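O-methyltransferase, SAM-dependent (Legionella pneumophila subsp. pneumophila, PDB 3R3H) probably transfers a methyl group from S-adenosylmethionine to a hydroxyl oxygen of an as yet unidentified substrate. Local coordinates at residues Thr147-Tyr152 against Lys191-Val196. Residues are numbered along the deposited sequence; the frame is centred on the assembly and turned at random.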
ATOM      1  N   THR A 147       7.391 -22.633   5.690  1.00 43.04           N
ATOM      2  CA  THR A 147       7.956 -23.227   6.893  1.00 42.84           C
ATOM      3  C   THR A 147       9.313 -22.690   7.314  1.00 43.99           C
ATOM      4  O   THR A 147       9.988 -23.299   8.140  1.00 44.71           O
ATOM      5  CB  THR A 147       8.063 -24.747   6.765  1.00 44.89           C
ATOM      6  OG1 THR A 147       8.935 -25.075   5.673  1.00 47.55           O
ATOM      7  CG2 THR A 147       6.682 -25.351   6.526  1.00 43.08           C
ATOM      8  N   ASN A 148       9.730 -21.564   6.747  1.00 44.50           N
ATOM      9  CA  ASN A 148      11.009 -20.960   7.134  1.00 45.30           C
ATOM     10  C   ASN A 148      10.765 -19.475   7.260  1.00 43.01           C
ATOM     11  O   ASN A 148      11.687 -18.685   7.456  1.00 43.77           O
ATOM     12  CB  ASN A 148      12.103 -21.216   6.092  1.00 45.28           C
ATOM     13  CG  ASN A 148      12.728 -22.588   6.230  1.00 45.81           C
ATOM     14  OD1 ASN A 148      12.550 -23.446   5.371  1.00 46.21           O
ATOM     15  ND2 ASN A 148      13.462 -22.805   7.324  1.00 45.26           N
ATOM     16  N   TYR A 149       9.492 -19.118   7.150  1.00 43.13           N
ATOM     17  CA  TYR A 149       9.043 -17.741   7.247  1.00 44.57           C
ATOM     18  C   TYR A 149       9.566 -17.007   8.485  1.00 44.10           C
ATOM     19  O   TYR A 149       9.731 -15.793   8.458  1.00 43.67           O
ATOM     20  CB  TYR A 149       7.508 -17.719   7.191  1.00 43.25           C
ATOM     21  CG  TYR A 149       6.944 -17.218   5.869  1.00 44.05           C
ATOM     22  CD1 TYR A 149       7.582 -17.490   4.649  1.00 42.98           C
ATOM     23  CD2 TYR A 149       5.773 -16.457   5.842  1.00 44.63           C
ATOM     24  CE1 TYR A 149       7.060 -17.007   3.439  1.00 42.63           C
ATOM     25  CE2 TYR A 149       5.243 -15.968   4.642  1.00 43.82           C
ATOM     26  CZ  TYR A 149       5.887 -16.246   3.450  1.00 43.02           C
ATOM     27  OH  TYR A 149       5.336 -15.760   2.292  1.00 41.40           O
ATOM     28  N   LEU A 150       9.834 -17.739   9.564  1.00 46.13           N
ATOM     29  CA  LEU A 150      10.353 -17.121  10.782  1.00 48.08           C
ATOM     30  C   LEU A 150      11.828 -16.776  10.583  1.00 48.45           C
ATOM     31  O   LEU A 150      12.320 -15.718  11.011  1.00 48.82           O
ATOM     32  CB  LEU A 150      10.199 -18.073  11.969  1.00 50.64           C
ATOM     33  CG  LEU A 150       9.304 -17.562  13.113  1.00 52.48           C
ATOM     34  CD1 LEU A 150       9.876 -16.262  13.696  1.00 52.16           C
ATOM     35  CD2 LEU A 150       7.884 -17.338  12.587  1.00 52.93           C
ATOM     36  N   ASN A 151      12.535 -17.682   9.925  1.00 47.70           N
ATOM     37  CA  ASN A 151      13.941 -17.483   9.647  1.00 46.27           C
ATOM     38  C   ASN A 151      14.105 -16.347   8.653  1.00 44.52           C
ATOM     39  O   ASN A 151      14.997 -15.499   8.804  1.00 43.72           O
ATOM     40  CB  ASN A 151      14.510 -18.769   9.078  1.00 48.49           C
ATOM     41  CG  ASN A 151      14.434 -19.900  10.065  1.00 50.59           C
ATOM     42  OD1 ASN A 151      15.168 -19.921  11.053  1.00 51.70           O
ATOM     43  ND2 ASN A 151      13.527 -20.839   9.824  1.00 52.35           N
ATOM     44  N   TYR A 152      13.231 -16.333   7.648  1.00 41.93           N
ATOM     45  CA  TYR A 152      13.280 -15.314   6.612  1.00 38.93           C
ATOM     46  C   TYR A 152      13.024 -13.925   7.189  1.00 38.36           C
ATOM     47  O   TYR A 152      13.711 -12.964   6.835  1.00 37.53           O
ATOM     48  CB  TYR A 152      12.275 -15.642   5.491  1.00 33.01           C
ATOM     49  CG  TYR A 152      12.600 -16.906   4.709  1.00 29.82           C
ATOM     50  CD1 TYR A 152      13.929 -17.323   4.533  1.00 27.05           C
ATOM     51  CD2 TYR A 152      11.580 -17.696   4.164  1.00 27.63           C
ATOM     52  CE1 TYR A 152      14.227 -18.504   3.845  1.00 25.64           C
ATOM     53  CE2 TYR A 152      11.866 -18.868   3.471  1.00 25.59           C
ATOM     54  CZ  TYR A 152      13.186 -19.267   3.322  1.00 26.21           C
ATOM     55  OH  TYR A 152      13.465 -20.450   2.692  1.00 25.64           O
ATOM     56  N   LYS A 191       0.820 -18.595  11.025  1.00 44.31           N
ATOM     57  CA  LYS A 191       0.192 -18.225  12.294  1.00 43.74           C
ATOM     58  C   LYS A 191       1.233 -17.851  13.335  1.00 42.58           C
ATOM     59  O   LYS A 191       1.028 -16.924  14.119  1.00 44.09           O
ATOM     60  CB  LYS A 191      -0.671 -19.377  12.816  1.00 44.69           C
ATOM     61  CG  LYS A 191      -1.910 -19.646  11.991  1.00 47.91           C
ATOM     62  CD  LYS A 191      -2.640 -20.902  12.442  1.00 52.91           C
ATOM     63  CE  LYS A 191      -3.223 -20.755  13.845  1.00 56.43           C
ATOM     64  NZ  LYS A 191      -3.998 -21.960  14.280  1.00 58.35           N
ATOM     65  N   LYS A 192       2.349 -18.572  13.338  1.00 42.49           N
ATOM     66  CA  LYS A 192       3.420 -18.295  14.283  1.00 42.85           C
ATOM     67  C   LYS A 192       4.061 -16.953  13.978  1.00 42.37           C
ATOM     68  O   LYS A 192       4.287 -16.160  14.886  1.00 41.49           O
ATOM     69  CB  LYS A 192       4.511 -19.375  14.240  1.00 44.06           C
ATOM     70  CG  LYS A 192       4.180 -20.678  14.935  1.00 46.68           C
ATOM     71  CD  LYS A 192       5.423 -21.572  15.056  1.00 49.88           C
ATOM     72  CE  LYS A 192       5.099 -22.950  15.668  1.00 51.24           C
ATOM     73  NZ  LYS A 192       6.251 -23.903  15.659  1.00 52.15           N
ATOM     74  N   LEU A 193       4.361 -16.704  12.701  1.00 42.75           N
ATOM     75  CA  LEU A 193       5.000 -15.452  12.288  1.00 41.85           C
ATOM     76  C   LEU A 193       4.121 -14.235  12.533  1.00 40.42           C
ATOM     77  O   LEU A 193       4.623 -13.168  12.912  1.00 39.40           O
ATOM     78  CB  LEU A 193       5.379 -15.487  10.807  1.00 41.72           C
ATOM     79  CG  LEU A 193       6.022 -14.158  10.362  1.00 42.70           C
ATOM     80  CD1 LEU A 193       7.466 -14.069  10.860  1.00 42.34           C
ATOM     81  CD2 LEU A 193       5.971 -14.040   8.859  1.00 41.69           C
ATOM     82  N   ASN A 194       2.819 -14.390  12.292  1.00 40.21           N
ATOM     83  CA  ASN A 194       1.873 -13.305  12.510  1.00 40.74           C
ATOM     84  C   ASN A 194       1.875 -12.893  13.983  1.00 42.52           C
ATOM     85  O   ASN A 194       1.649 -11.726  14.309  1.00 42.96           O
ATOM     86  CB  ASN A 194       0.472 -13.730  12.072  1.00 40.28           C
ATOM     87  CG  ASN A 194       0.338 -13.785  10.564  1.00 39.48           C
ATOM     88  OD1 ASN A 194       1.247 -13.368   9.840  1.00 37.89           O
ATOM     89  ND2 ASN A 194      -0.792 -14.288  10.081  1.00 38.16           N
ATOM     90  N   GLN A 195       2.151 -13.857  14.859  1.00 43.53           N
ATOM     91  CA  GLN A 195       2.215 -13.605  16.290  1.00 44.81           C
ATOM     92  C   GLN A 195       3.529 -12.900  16.644  1.00 45.72           C
ATOM     93  O   GLN A 195       3.547 -11.970  17.444  1.00 45.72           O
ATOM     94  CB  GLN A 195       2.111 -14.925  17.050  1.00 46.55           C
ATOM     95  CG  GLN A 195       1.118 -14.893  18.188  1.00 49.17           C
ATOM     96  CD  GLN A 195      -0.261 -14.474  17.726  1.00 50.40           C
ATOM     97  OE1 GLN A 195      -0.829 -15.062  16.795  1.00 51.72           O
ATOM     98  NE2 GLN A 195      -0.815 -13.452  18.376  1.00 52.10           N
ATOM     99  N   VAL A 196       4.630 -13.339  16.044  1.00 45.79           N
ATOM    100  CA  VAL A 196       5.927 -12.727  16.309  1.00 46.26           C
ATOM    101  C   VAL A 196       5.897 -11.254  15.952  1.00 47.29           C
ATOM    102  O   VAL A 196       6.428 -10.421  16.689  1.00 48.11           O
ATOM    103  CB  VAL A 196       7.059 -13.373  15.487  1.00 45.64           C
ATOM    104  CG1 VAL A 196       8.372 -12.663  15.773  1.00 43.55           C
ATOM    105  CG2 VAL A 196       7.170 -14.850  15.812  1.00 45.78           C
TER
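L150 packs on L193 and V196, and Y149 on L193, in an apolar helix-to-helix contact of a Rossmann-like class I methyltransferase, the fold of seven strands in the order 3-2-1-4-5-7-6. Helix 149-159, which follows strand 137-143, here touches helix 185-198, which follows strand 164-169. The patch is modest, burying 217 Å² over both sides, and the backbones come nearest at L150 and L193, whose CA atoms are 5.8 Å apart.

L150 contributes the larger share on its helix, chiefly through CD2, while CD1 turns to V196. L150 CD2 sits against the base of L193, 3.5 Å from L193 CA and 3.6 Å from L193 CB. Toward K192 it meets the backbone carbonyl carbon, whereas the lysine's amine end runs off away from the contact.

L193 points its CB at the other helix, and with CG anti to the backbone N (chi1 179°) its two methyls are carried across to Y149 and L150. L193 CD1 touches both L150 CD2 and the carbonyl O of Y149, each at 3.7 Å, and L193 CD2 approaches the tyrosine ring obliquely, 3.9 Å from Y149 CD2. The two side chains cross at about a right angle. The phenol is buried, and its OH is hydrogen-bonded to D169 O and to K146 NZ, which fixes the far end of the ring while L193 packs beside its near end. I190 of helix 185-198 also touches Y149.

One turn beyond L193, V196 and L150 reach toward each other tip to tip, V196 CG2 lying 3.7 Å from L150 CD1.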